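Local structure of Serine/threonine protein phosphatase Stp1 (Streptococcus agalactiae, 2PK0) at residues A[58-63]-A[84-89]; A[78-83]-A[177-182]; A[104-109]-A[169-174]; A[137-140]-A[144-147]. The protein removes phosphate from phosphoserine and phosphothreonine of proteins, as a bacterial phosphatase of the metal-dependent PP2C family that probably acts in signalling. All coordinates share one frame; numbering follows the deposited sequence.

Interaction 1. Residues A[58-63]-A[84-89]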
loop_
_atom_site.group_PDB
_atom_site.type_symbol
_atom_site.label_atom_id
_atom_site.label_comp_id
_atom_site.label_asym_id
_atom_site.label_seq_id
_atom_site.Cartn_x
_atom_site.Cartn_y
_atom_site.Cartn_z
ATOM N N THR A 58 -9.233 9.664 1.495
ATOM C CA THR A 58 -10.503 10.206 2.005
ATOM C C THR A 58 -11.656 10.083 0.985
ATOM O O THR A 58 -12.691 9.559 1.334
ATOM C CB THR A 58 -10.362 11.670 2.550
ATOM O OG1 THR A 58 -9.282 11.731 3.482
ATOM C CG2 THR A 58 -11.621 12.146 3.271
ATOM N N ASP A 59 -11.445 10.510 -0.263
ATOM C CA ASP A 59 -12.459 10.424 -1.333
ATOM C C ASP A 59 -12.945 9.006 -1.655
ATOM O O ASP A 59 -14.158 8.763 -1.749
ATOM C CB ASP A 59 -11.955 11.057 -2.636
ATOM C CG ASP A 59 -11.905 12.579 -2.581
ATOM O OD1 ASP A 59 -12.297 13.175 -1.548
ATOM O OD2 ASP A 59 -11.466 13.183 -3.590
ATOM N N LEU A 60 -11.994 8.092 -1.840
ATOM C CA LEU A 60 -12.312 6.707 -2.139
ATOM C C LEU A 60 -13.072 6.060 -1.004
ATOM O O LEU A 60 -14.068 5.384 -1.239
ATOM C CB LEU A 60 -11.043 5.899 -2.396
ATOM C CG LEU A 60 -10.687 5.556 -3.843
ATOM C CD1 LEU A 60 -10.417 6.792 -4.667
ATOM C CD2 LEU A 60 -9.471 4.682 -3.810
ATOM N N GLY A 61 -12.604 6.297 0.222
ATOM C CA GLY A 61 -13.147 5.644 1.393
ATOM C C GLY A 61 -14.503 6.162 1.789
ATOM O O GLY A 61 -15.368 5.416 2.274
ATOM N N SER A 62 -14.693 7.453 1.555
ATOM C CA SER A 62 -15.979 8.072 1.747
ATOM C C SER A 62 -16.967 7.612 0.694
ATOM O O SER A 62 -18.152 7.557 0.967
ATOM C CB SER A 62 -15.843 9.585 1.747
ATOM O OG SER A 62 -16.849 10.185 0.982
ATOM N N ASP A 63 -16.495 7.262 -0.499
ATOM C CA ASP A 63 -17.404 6.771 -1.515
ATOM C C ASP A 63 -17.702 5.320 -1.203
ATOM O O ASP A 63 -18.845 4.886 -1.316
ATOM C CB ASP A 63 -16.840 6.954 -2.931
ATOM C CG ASP A 63 -17.805 6.458 -4.021
ATOM O OD1 ASP A 63 -19.017 6.766 -3.946
ATOM O OD2 ASP A 63 -17.360 5.755 -4.958
ATOM N N GLU A 84 -9.402 5.471 -11.645
ATOM C CA GLU A 84 -9.285 6.350 -12.794
ATOM C C GLU A 84 -9.864 7.744 -12.544
ATOM O O GLU A 84 -9.287 8.742 -12.992
ATOM C CB GLU A 84 -9.860 5.724 -14.066
ATOM C CG GLU A 84 -9.319 6.374 -15.338
ATOM C CD GLU A 84 -7.840 6.759 -15.219
ATOM O OE1 GLU A 84 -6.967 5.851 -15.100
ATOM O OE2 GLU A 84 -7.550 7.976 -15.252
ATOM N N THR A 85 -10.967 7.828 -11.805
ATOM C CA THR A 85 -11.536 9.132 -11.539
ATOM C C THR A 85 -10.659 9.941 -10.576
ATOM O O THR A 85 -10.558 11.158 -10.698
ATOM C CB THR A 85 -12.998 9.065 -11.048
ATOM O OG1 THR A 85 -13.035 8.622 -9.690
ATOM C CG2 THR A 85 -13.845 8.137 -11.946
ATOM N N GLU A 86 -9.986 9.253 -9.660
ATOM C CA GLU A 86 -9.060 9.898 -8.739
ATOM C C GLU A 86 -7.744 10.313 -9.421
ATOM O O GLU A 86 -7.177 11.362 -9.106
ATOM C CB GLU A 86 -8.806 8.985 -7.540
ATOM C CG GLU A 86 -8.526 9.713 -6.257
ATOM C CD GLU A 86 -9.729 10.481 -5.720
ATOM O OE1 GLU A 86 -10.892 10.117 -6.028
ATOM O OE2 GLU A 86 -9.494 11.457 -4.966
ATOM N N ASN A 87 -7.279 9.484 -10.352
ATOM C CA ASN A 87 -6.118 9.783 -11.192
ATOM C C ASN A 87 -6.253 11.107 -11.949
ATOM O O ASN A 87 -5.361 11.952 -11.923
ATOM C CB ASN A 87 -5.921 8.663 -12.203
ATOM C CG ASN A 87 -4.722 8.880 -13.076
ATOM O OD1 ASN A 87 -4.805 8.807 -14.304
ATOM N ND2 ASN A 87 -3.594 9.143 -12.457
ATOM N N ARG A 88 -7.392 11.294 -12.603
ATOM C CA ARG A 88 -7.641 12.527 -13.324
ATOM C C ARG A 88 -8.048 13.684 -12.391
ATOM O O ARG A 88 -7.830 14.838 -12.727
ATOM C CB ARG A 88 -8.651 12.298 -14.450
ATOM C CG ARG A 88 -10.047 11.998 -13.982
ATOM C CD ARG A 88 -10.854 11.234 -15.014
ATOM N NE ARG A 88 -11.044 11.974 -16.254
ATOM C CZ ARG A 88 -10.566 11.578 -17.428
ATOM N NH1 ARG A 88 -10.788 12.309 -18.511
ATOM N NH2 ARG A 88 -9.872 10.445 -17.510
ATOM N N LYS A 89 -8.587 13.382 -11.209
ATOM C CA LYS A 89 -8.901 14.432 -10.232
ATOM C C LYS A 89 -7.627 15.050 -9.635
ATOM O O LYS A 89 -7.547 16.256 -9.432
ATOM C CB LYS A 89 -9.795 13.886 -9.118
ATOM C CG LYS A 89 -10.450 14.933 -8.260
ATOM C CD LYS A 89 -11.180 14.340 -7.039
ATOM C CE LYS A 89 -11.593 15.495 -6.087
ATOM N NZ LYS A 89 -12.769 15.191 -5.181
#
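E86 is the first residue of 84-89 to meet 58-63, where its bent side chain comes up against L60 and D59. Its CG lies 3.8 Å from L60 CD1, and the bend at chi2 (68°) brings OE1 to 3.6 Å from the same methyl. Its other oxygen, OE2, comes 3.0 Å from D59 OD2; the two side chains cross at about a right angle, their carboxylate planes 72° apart. The two acids are thus like charges lying close together, with no hydrogen bond between them. The contact joins helix 48-64 to helix 72-96, a nearly antiparallel pair (148° between the segment axes) that packs on one sheet of the PP2C beta-sandwich. The segment axes stand 11.1 Å apart, a spacing wide enough for polar side chains to fill. One turn on from E86, K89 sends an extended chain toward D59, the two side chains coming from opposite directions. NZ gives a salt bridge to D59 OD2 at 2.9 Å, arriving from above the carboxylate plane. A long lysine suits this exposed position: its CD and CE run past the same oxygen, and its positive charge probably eases the crowding of D59 and E86.

Interaction 2. Residues A[78-83]-A[177-182]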
loop_
_atom_site.group_PDB
_atom_site.type_symbol
_atom_site.label_atom_id
_atom_site.label_comp_id
_atom_site.label_asym_id
_atom_site.label_seq_id
_atom_site.Cartn_x
_atom_site.Cartn_y
_atom_site.Cartn_z
ATOM N N TRP A 78 -15.509 -1.572 -8.989
ATOM C CA TRP A 78 -15.396 -0.347 -8.212
ATOM C C TRP A 78 -13.950 0.190 -8.120
ATOM O O TRP A 78 -13.732 1.402 -8.212
ATOM C CB TRP A 78 -15.999 -0.537 -6.817
ATOM C CG TRP A 78 -15.994 0.710 -5.975
ATOM C CD1 TRP A 78 -16.982 1.657 -5.904
ATOM C CD2 TRP A 78 -14.953 1.151 -5.082
ATOM N NE1 TRP A 78 -16.618 2.660 -5.041
ATOM C CE2 TRP A 78 -15.379 2.380 -4.522
ATOM C CE3 TRP A 78 -13.695 0.637 -4.717
ATOM C CZ2 TRP A 78 -14.594 3.097 -3.596
ATOM C CZ3 TRP A 78 -12.911 1.360 -3.802
ATOM C CH2 TRP A 78 -13.372 2.569 -3.250
ATOM N N MET A 79 -12.979 -0.705 -7.943
ATOM C CA MET A 79 -11.598 -0.281 -7.792
ATOM C C MET A 79 -11.052 0.306 -9.094
ATOM O O MET A 79 -10.500 1.398 -9.101
ATOM C CB MET A 79 -10.714 -1.425 -7.299
ATOM C CG MET A 79 -10.921 -1.764 -5.843
ATOM S SD MET A 79 -9.996 -3.232 -5.334
ATOM C CE MET A 79 -10.216 -3.187 -3.561
ATOM N N LEU A 80 -11.245 -0.403 -10.194
ATOM C CA LEU A 80 -10.762 0.040 -11.491
ATOM C C LEU A 80 -11.354 1.378 -11.907
ATOM O O LEU A 80 -10.659 2.204 -12.488
ATOM C CB LEU A 80 -11.068 -1.016 -12.549
ATOM C CG LEU A 80 -10.237 -2.291 -12.452
ATOM C CD1 LEU A 80 -10.710 -3.303 -13.488
ATOM C CD2 LEU A 80 -8.768 -1.960 -12.639
ATOM N N VAL A 81 -12.628 1.583 -11.580
ATOM C CA VAL A 81 -13.336 2.815 -11.904
ATOM C C VAL A 81 -12.917 4.010 -11.023
ATOM O O VAL A 81 -12.527 5.048 -11.555
ATOM C CB VAL A 81 -14.861 2.584 -11.892
ATOM C CG1 VAL A 81 -15.634 3.907 -11.917
ATOM C CG2 VAL A 81 -15.263 1.686 -13.076
ATOM N N SER A 82 -12.959 3.851 -9.695
ATOM C CA SER A 82 -12.613 4.924 -8.739
ATOM C C SER A 82 -11.175 5.420 -8.853
ATOM O O SER A 82 -10.886 6.601 -8.652
ATOM C CB SER A 82 -12.825 4.456 -7.298
ATOM O OG SER A 82 -14.059 3.779 -7.151
ATOM N N ILE A 83 -10.267 4.506 -9.150
ATOM C CA ILE A 83 -8.872 4.871 -9.316
ATOM C C ILE A 83 -8.656 5.724 -10.577
ATOM O O ILE A 83 -7.865 6.653 -10.560
ATOM C CB ILE A 83 -7.978 3.614 -9.248
ATOM C CG1 ILE A 83 -8.021 3.058 -7.824
ATOM C CG2 ILE A 83 -6.541 3.892 -9.671
ATOM C CD1 ILE A 83 -7.142 1.890 -7.636
ATOM N N VAL A 177 -3.984 5.239 -15.521
ATOM C CA VAL A 177 -3.130 4.308 -14.781
ATOM C C VAL A 177 -3.546 2.896 -15.083
ATOM O O VAL A 177 -4.702 2.652 -15.389
ATOM C CB VAL A 177 -3.125 4.520 -13.237
ATOM C CG1 VAL A 177 -2.379 5.775 -12.859
ATOM C CG2 VAL A 177 -4.512 4.564 -12.693
ATOM N N GLU A 178 -2.589 1.973 -15.016
ATOM C CA GLU A 178 -2.856 0.544 -15.124
ATOM C C GLU A 178 -2.553 -0.123 -13.775
ATOM O O GLU A 178 -1.438 -0.587 -13.565
ATOM C CB GLU A 178 -1.947 -0.095 -16.186
ATOM C CG GLU A 178 -1.740 0.708 -17.478
ATOM C CD GLU A 178 -0.515 0.241 -18.290
ATOM O OE1 GLU A 178 -0.189 -0.966 -18.256
ATOM O OE2 GLU A 178 0.128 1.081 -18.960
ATOM N N PRO A 179 -3.531 -0.170 -12.856
ATOM C CA PRO A 179 -3.284 -0.841 -11.575
ATOM C C PRO A 179 -3.206 -2.353 -11.695
ATOM O O PRO A 179 -3.766 -2.920 -12.626
ATOM C CB PRO A 179 -4.501 -0.465 -10.734
ATOM C CG PRO A 179 -5.557 -0.132 -11.713
ATOM C CD PRO A 179 -4.892 0.385 -12.946
ATOM N N ASP A 180 -2.492 -3.003 -10.771
ATOM C CA ASP A 180 -2.459 -4.459 -10.732
ATOM C C ASP A 180 -3.528 -4.902 -9.770
ATOM O O ASP A 180 -3.624 -4.361 -8.683
ATOM C CB ASP A 180 -1.121 -4.975 -10.208
ATOM C CG ASP A 180 0.024 -4.725 -11.155
ATOM O OD1 ASP A 180 -0.227 -4.565 -12.369
ATOM O OD2 ASP A 180 1.183 -4.699 -10.671
ATOM N N LEU A 181 -4.322 -5.891 -10.155
ATOM C CA LEU A 181 -5.293 -6.465 -9.244
ATOM C C LEU A 181 -4.904 -7.873 -8.845
ATOM O O LEU A 181 -4.173 -8.535 -9.563
ATOM C CB LEU A 181 -6.666 -6.491 -9.883
ATOM C CG LEU A 181 -7.145 -5.185 -10.508
ATOM C CD1 LEU A 181 -8.213 -5.548 -11.493
ATOM C CD2 LEU A 181 -7.672 -4.225 -9.481
ATOM N N GLY A 182 -5.383 -8.326 -7.688
ATOM C CA GLY A 182 -5.160 -9.708 -7.274
ATOM C C GLY A 182 -6.111 -10.212 -6.198
ATOM O O GLY A 182 -6.393 -9.515 -5.221
#
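L80 and L181 meet obliquely, methyl against methyl, on the flank of helix 72-96. The CD1 methyl of L181 lies near both branches of L80, 3.8 Å from CD2 and 3.9 Å from CD1. L80 CD2 also reaches the P179 ring, touching CG at 3.8 Å, so one methyl is shared between a leucine and a proline. The forked end of leucine suits this double task, while P179 offers its CG, an apolar corner of a rigid ring with no flexible chain to order. The packing lays the helix over one face of a sheet of the PP2C sandwich, near its outermost strand 180-185, which pairs with 115-121. A119 of that neighbouring strand touches both I83 and L181, and W78 and M79 reach L36 of strand 35-43 in the same sheet. Further along the helix, I83 and V177 cross at about a right angle. With CG1 of I83 lying beside the backbone N (chi1 -68°), the gamma methyl CG2 is the branch that meets V177 CG2, at 3.7 Å. V177, P179 and L181 all direct their side chains toward the helix, whereas E178 and D180 point away from it, which fits the apolar character of the first three and the charge of the other two. Valine suits its place because one of its two short branches, CG2, meets I83, while the other, CG1, lies against N87 on the next turn of the helix.

Interaction 3. Residues A[104-109]-A[169-174]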
loop_
_atom_site.group_PDB
_atom_site.type_symbol
_atom_site.label_atom_id
_atom_site.label_comp_id
_atom_site.label_asym_id
_atom_site.label_seq_id
_atom_site.Cartn_x
_atom_site.Cartn_y
_atom_site.Cartn_z
ATOM N N THR A 104 0.483 10.177 -6.084
ATOM C CA THR A 104 0.577 9.225 -4.999
ATOM C C THR A 104 0.615 7.765 -5.457
ATOM O O THR A 104 0.094 7.431 -6.506
ATOM C CB THR A 104 -0.556 9.419 -3.971
ATOM O OG1 THR A 104 -0.419 8.432 -2.946
ATOM C CG2 THR A 104 -1.917 9.280 -4.618
ATOM N N THR A 105 1.244 6.893 -4.672
ATOM C CA THR A 105 1.037 5.460 -4.862
ATOM C C THR A 105 -0.327 5.086 -4.278
ATOM O O THR A 105 -0.915 5.862 -3.524
ATOM C CB THR A 105 2.085 4.590 -4.131
ATOM O OG1 THR A 105 1.845 4.628 -2.718
ATOM C CG2 THR A 105 3.487 5.037 -4.428
ATOM N N ILE A 106 -0.828 3.900 -4.597
ATOM C CA ILE A 106 -1.969 3.365 -3.845
ATOM C C ILE A 106 -1.905 1.856 -3.591
ATOM O O ILE A 106 -1.406 1.090 -4.417
ATOM C CB ILE A 106 -3.343 3.733 -4.472
ATOM C CG1 ILE A 106 -4.413 3.812 -3.377
ATOM C CG2 ILE A 106 -3.753 2.749 -5.584
ATOM C CD1 ILE A 106 -5.835 3.793 -3.902
ATOM N N GLU A 107 -2.361 1.465 -2.403
ATOM C CA GLU A 107 -2.766 0.095 -2.116
ATOM C C GLU A 107 -4.177 0.135 -1.541
ATOM O O GLU A 107 -4.418 0.772 -0.503
ATOM C CB GLU A 107 -1.836 -0.592 -1.101
ATOM C CG GLU A 107 -0.360 -0.626 -1.449
ATOM C CD GLU A 107 -0.066 -1.230 -2.814
ATOM O OE1 GLU A 107 -0.754 -2.176 -3.233
ATOM O OE2 GLU A 107 0.856 -0.747 -3.494
ATOM N N ALA A 108 -5.105 -0.529 -2.213
ATOM C CA ALA A 108 -6.463 -0.563 -1.737
ATOM C C ALA A 108 -6.839 -2.022 -1.577
ATOM O O ALA A 108 -6.749 -2.796 -2.522
ATOM C CB ALA A 108 -7.383 0.137 -2.717
ATOM N N VAL A 109 -7.202 -2.409 -0.360
ATOM C CA VAL A 109 -7.416 -3.822 -0.038
ATOM C C VAL A 109 -8.762 -3.980 0.629
ATOM O O VAL A 109 -9.025 -3.329 1.644
ATOM C CB VAL A 109 -6.358 -4.353 0.950
ATOM C CG1 VAL A 109 -6.537 -5.852 1.171
ATOM C CG2 VAL A 109 -4.968 -4.065 0.466
ATOM N N GLN A 169 4.669 4.745 -12.613
ATOM C CA GLN A 169 3.314 5.300 -12.597
ATOM C C GLN A 169 2.833 5.691 -11.209
ATOM O O GLN A 169 3.263 5.135 -10.213
ATOM C CB GLN A 169 2.302 4.389 -13.282
ATOM C CG GLN A 169 2.095 3.078 -12.636
ATOM C CD GLN A 169 1.019 2.297 -13.332
ATOM O OE1 GLN A 169 0.221 2.855 -14.091
ATOM N NE2 GLN A 169 0.985 1.001 -13.090
ATOM N N SER A 170 1.954 6.677 -11.154
ATOM C CA SER A 170 1.417 7.108 -9.888
ATOM C C SER A 170 0.059 7.669 -10.193
ATOM O O SER A 170 -0.222 7.998 -11.332
ATOM C CB SER A 170 2.276 8.210 -9.285
ATOM O OG SER A 170 2.234 9.373 -10.099
ATOM N N ILE A 171 -0.781 7.773 -9.177
ATOM C CA ILE A 171 -2.065 8.406 -9.327
ATOM C C ILE A 171 -1.844 9.898 -9.337
ATOM O O ILE A 171 -1.174 10.421 -8.451
ATOM C CB ILE A 171 -2.999 7.985 -8.208
ATOM C CG1 ILE A 171 -3.578 6.614 -8.555
ATOM C CG2 ILE A 171 -4.121 9.019 -7.987
ATOM C CD1 ILE A 171 -4.269 5.967 -7.411
ATOM N N GLY A 172 -2.382 10.558 -10.367
ATOM C CA GLY A 172 -2.175 11.983 -10.649
ATOM C C GLY A 172 -1.311 12.234 -11.883
ATOM O O GLY A 172 -0.628 13.254 -11.970
ATOM N N GLN A 173 -1.323 11.301 -12.832
ATOM C CA GLN A 173 -0.519 11.411 -14.049
ATOM C C GLN A 173 -1.422 11.628 -15.285
ATOM O O GLN A 173 -2.634 11.366 -15.237
ATOM C CB GLN A 173 0.342 10.151 -14.227
ATOM C CG GLN A 173 -0.500 8.909 -14.391
ATOM C CD GLN A 173 0.284 7.692 -14.795
ATOM O OE1 GLN A 173 -0.238 6.799 -15.483
ATOM N NE2 GLN A 173 1.537 7.629 -14.366
ATOM N N ALA A 174 -0.827 12.089 -16.387
ATOM C CA ALA A 174 -1.604 12.432 -17.589
ATOM C C ALA A 174 -2.279 11.237 -18.276
ATOM O O ALA A 174 -3.467 11.296 -18.582
ATOM C CB ALA A 174 -0.758 13.206 -18.579
#
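T104 and I171 form a single antiparallel bridge, a hydrogen-bonded pair with T104 N to I171 O at 2.9 Å and I171 N to T104 O at 2.8 Å. Around this bridge the side chains of T104 and I171 lie side by side and point the same way, the threonine methyl CG2 4.0 Å from both CB and CG2 of the isoleucine. The longer branch of I171 serves a second partner: its CD1 comes up against CG2 and CB of I106, 3.7 Å from the former. A chi1 of -81° sends CG1 and CD1 to I106 while CB and CG2 stay beside T104; two branches let one isoleucine pack on both. S170 adds its CB, 3.6 Å from T104 O. The hydroxyl of T104 turns back along its own strand and bonds to T105 O at 2.7 Å on a lone pair, which satisfies a polar group in a buried place while leaving the methyl for packing. G172 follows with a phi of 109°, where a side chain would jam against the preceding carbonyl. I171 also touches helix 72-96, and T104 and I106 touch helix 48-64. The arrangement clips the loop before strand 180-185 to the start of a central strand of the PP2C sandwich. This end adjoins the metal centre: a bound magnesium ion lies about 7 Å from the T104 side chain, and T105 bonds to D41, a magnesium ligand.

Interaction 4. Residues A[137-140]-A[144-147]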
loop_
_atom_site.group_PDB
_atom_site.type_symbol
_atom_site.label_atom_id
_atom_site.label_comp_id
_atom_site.label_asym_id
_atom_site.label_seq_id
_atom_site.Cartn_x
_atom_site.Cartn_y
_atom_site.Cartn_z
ATOM N N LEU A 137 3.408 -10.103 -2.931
ATOM C CA LEU A 137 2.236 -10.195 -3.819
ATOM C C LEU A 137 2.204 -9.183 -4.973
ATOM O O LEU A 137 1.577 -9.442 -5.985
ATOM C CB LEU A 137 0.936 -10.063 -3.016
ATOM C CG LEU A 137 0.651 -11.151 -1.981
ATOM C CD1 LEU A 137 -0.804 -11.051 -1.483
ATOM C CD2 LEU A 137 0.959 -12.542 -2.552
ATOM N N THR A 138 2.850 -8.031 -4.801
ATOM C CA THR A 138 2.823 -6.951 -5.779
ATOM C C THR A 138 4.178 -6.798 -6.436
ATOM O O THR A 138 5.176 -7.302 -5.952
ATOM C CB THR A 138 2.497 -5.603 -5.131
ATOM O OG1 THR A 138 3.410 -5.370 -4.055
ATOM C CG2 THR A 138 1.085 -5.588 -4.586
ATOM N N SER A 139 4.213 -6.095 -7.552
ATOM C CA SER A 139 5.472 -5.844 -8.212
ATOM C C SER A 139 5.620 -4.335 -8.296
ATOM O O SER A 139 4.678 -3.653 -8.681
ATOM C CB SER A 139 5.485 -6.500 -9.596
ATOM O OG SER A 139 6.685 -6.198 -10.290
ATOM N N ASP A 140 6.779 -3.824 -7.888
ATOM C CA ASP A 140 7.028 -2.390 -7.855
ATOM C C ASP A 140 6.877 -1.821 -9.271
ATOM O O ASP A 140 7.412 -2.387 -10.215
ATOM C CB ASP A 140 8.445 -2.097 -7.329
ATOM C CG ASP A 140 8.561 -2.182 -5.796
ATOM O OD1 ASP A 140 7.564 -2.517 -5.130
ATOM O OD2 ASP A 140 9.661 -1.911 -5.247
ATOM N N VAL A 144 13.672 -0.232 -12.723
ATOM C CA VAL A 144 14.427 -1.492 -12.789
ATOM C C VAL A 144 13.552 -2.695 -13.136
ATOM O O VAL A 144 14.022 -3.600 -13.815
ATOM C CB VAL A 144 15.364 -1.786 -11.533
ATOM C CG1 VAL A 144 16.079 -0.561 -11.118
ATOM C CG2 VAL A 144 14.616 -2.368 -10.334
ATOM N N ASN A 145 12.282 -2.684 -12.719
ATOM C CA ASN A 145 11.357 -3.768 -13.101
ATOM C C ASN A 145 10.940 -3.725 -14.569
ATOM O O ASN A 145 10.639 -4.760 -15.131
ATOM C CB ASN A 145 10.123 -3.839 -12.192
ATOM C CG ASN A 145 10.440 -4.399 -10.816
ATOM O OD1 ASN A 145 11.490 -4.989 -10.592
ATOM N ND2 ASN A 145 9.538 -4.203 -9.889
ATOM N N GLU A 146 10.928 -2.537 -15.175
ATOM C CA GLU A 146 10.667 -2.413 -16.614
ATOM C C GLU A 146 11.815 -2.999 -17.437
ATOM O O GLU A 146 11.577 -3.694 -18.442
ATOM C CB GLU A 146 10.424 -0.958 -17.033
ATOM C CG GLU A 146 9.101 -0.421 -16.554
ATOM C CD GLU A 146 8.534 0.671 -17.440
ATOM O OE1 GLU A 146 9.284 1.621 -17.804
ATOM O OE2 GLU A 146 7.323 0.572 -17.761
ATOM N N LEU A 147 13.044 -2.712 -16.988
ATOM C CA LEU A 147 14.253 -3.242 -17.605
ATOM C C LEU A 147 14.306 -4.781 -17.536
ATOM O O LEU A 147 14.769 -5.431 -18.480
ATOM C CB LEU A 147 15.508 -2.627 -16.983
ATOM C CG LEU A 147 15.775 -1.117 -17.115
ATOM C CD1 LEU A 147 17.017 -0.717 -16.327
ATOM C CD2 LEU A 147 15.914 -0.649 -18.567
#
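The carboxamide of N145 points ND2 at D140 O, which lies nearly in the amide plane (11° out of it). The bond is 2.8 Å long and fairly straight at the hydrogen (161°). ND2 approaches at 123° to the C=O bond, tilted a little from the carbonyl plane. Nearby, S139 OG lies 3.5 Å from ND2, a looser polar approach, and the CB of D140 stands at the same distance from that nitrogen. The side chain of N145 leaves the helix with CG beside its backbone N and anti to the carbonyl carbon, and this directs the amide back toward the residues just before the helix. Asparagine suits the place because its short side chain carries an N-H donor that can close on a carbonyl a few residues back without a long, mobile linker. D140, in contrast, uses only its backbone and CB here. Its carboxylate faces elsewhere, OD2 pairing with R125 of strand 125-130 in a salt bridge. The carbonyl of S139 accepts a hydrogen bond from H120. The N145 side chain thus bonds back to the carbonyl of D140, in the loop leading into helix 143-149, and joins the first turn of that surface helix to the chain that follows strand 133-136 in the PP2C domain.

In the fold
Interactions 1, 2 and 3 cluster on one side of the chain's centre, their centres 9 to 11 Å apart, while interaction 4 lies about 15 Å from interaction 3 and 25 Å from interaction 1. Helix 72-96 serves interactions 1 and 2, and strand 103-112, the next element in the chain, serves interaction 3. E84 bonds to the backbone of V177, and Q169 to that of E178, so the loop leading into strand 180-185 ties the three contacts together. Along the chain, the segments of interactions 1 and 2 alternate; interaction 3 falls between those of interaction 2, and interaction 4 between those of interaction 3. Helix pair, sheet and loop are joined on one side of the PP2C fold, interaction 3 lying close to bound magnesium.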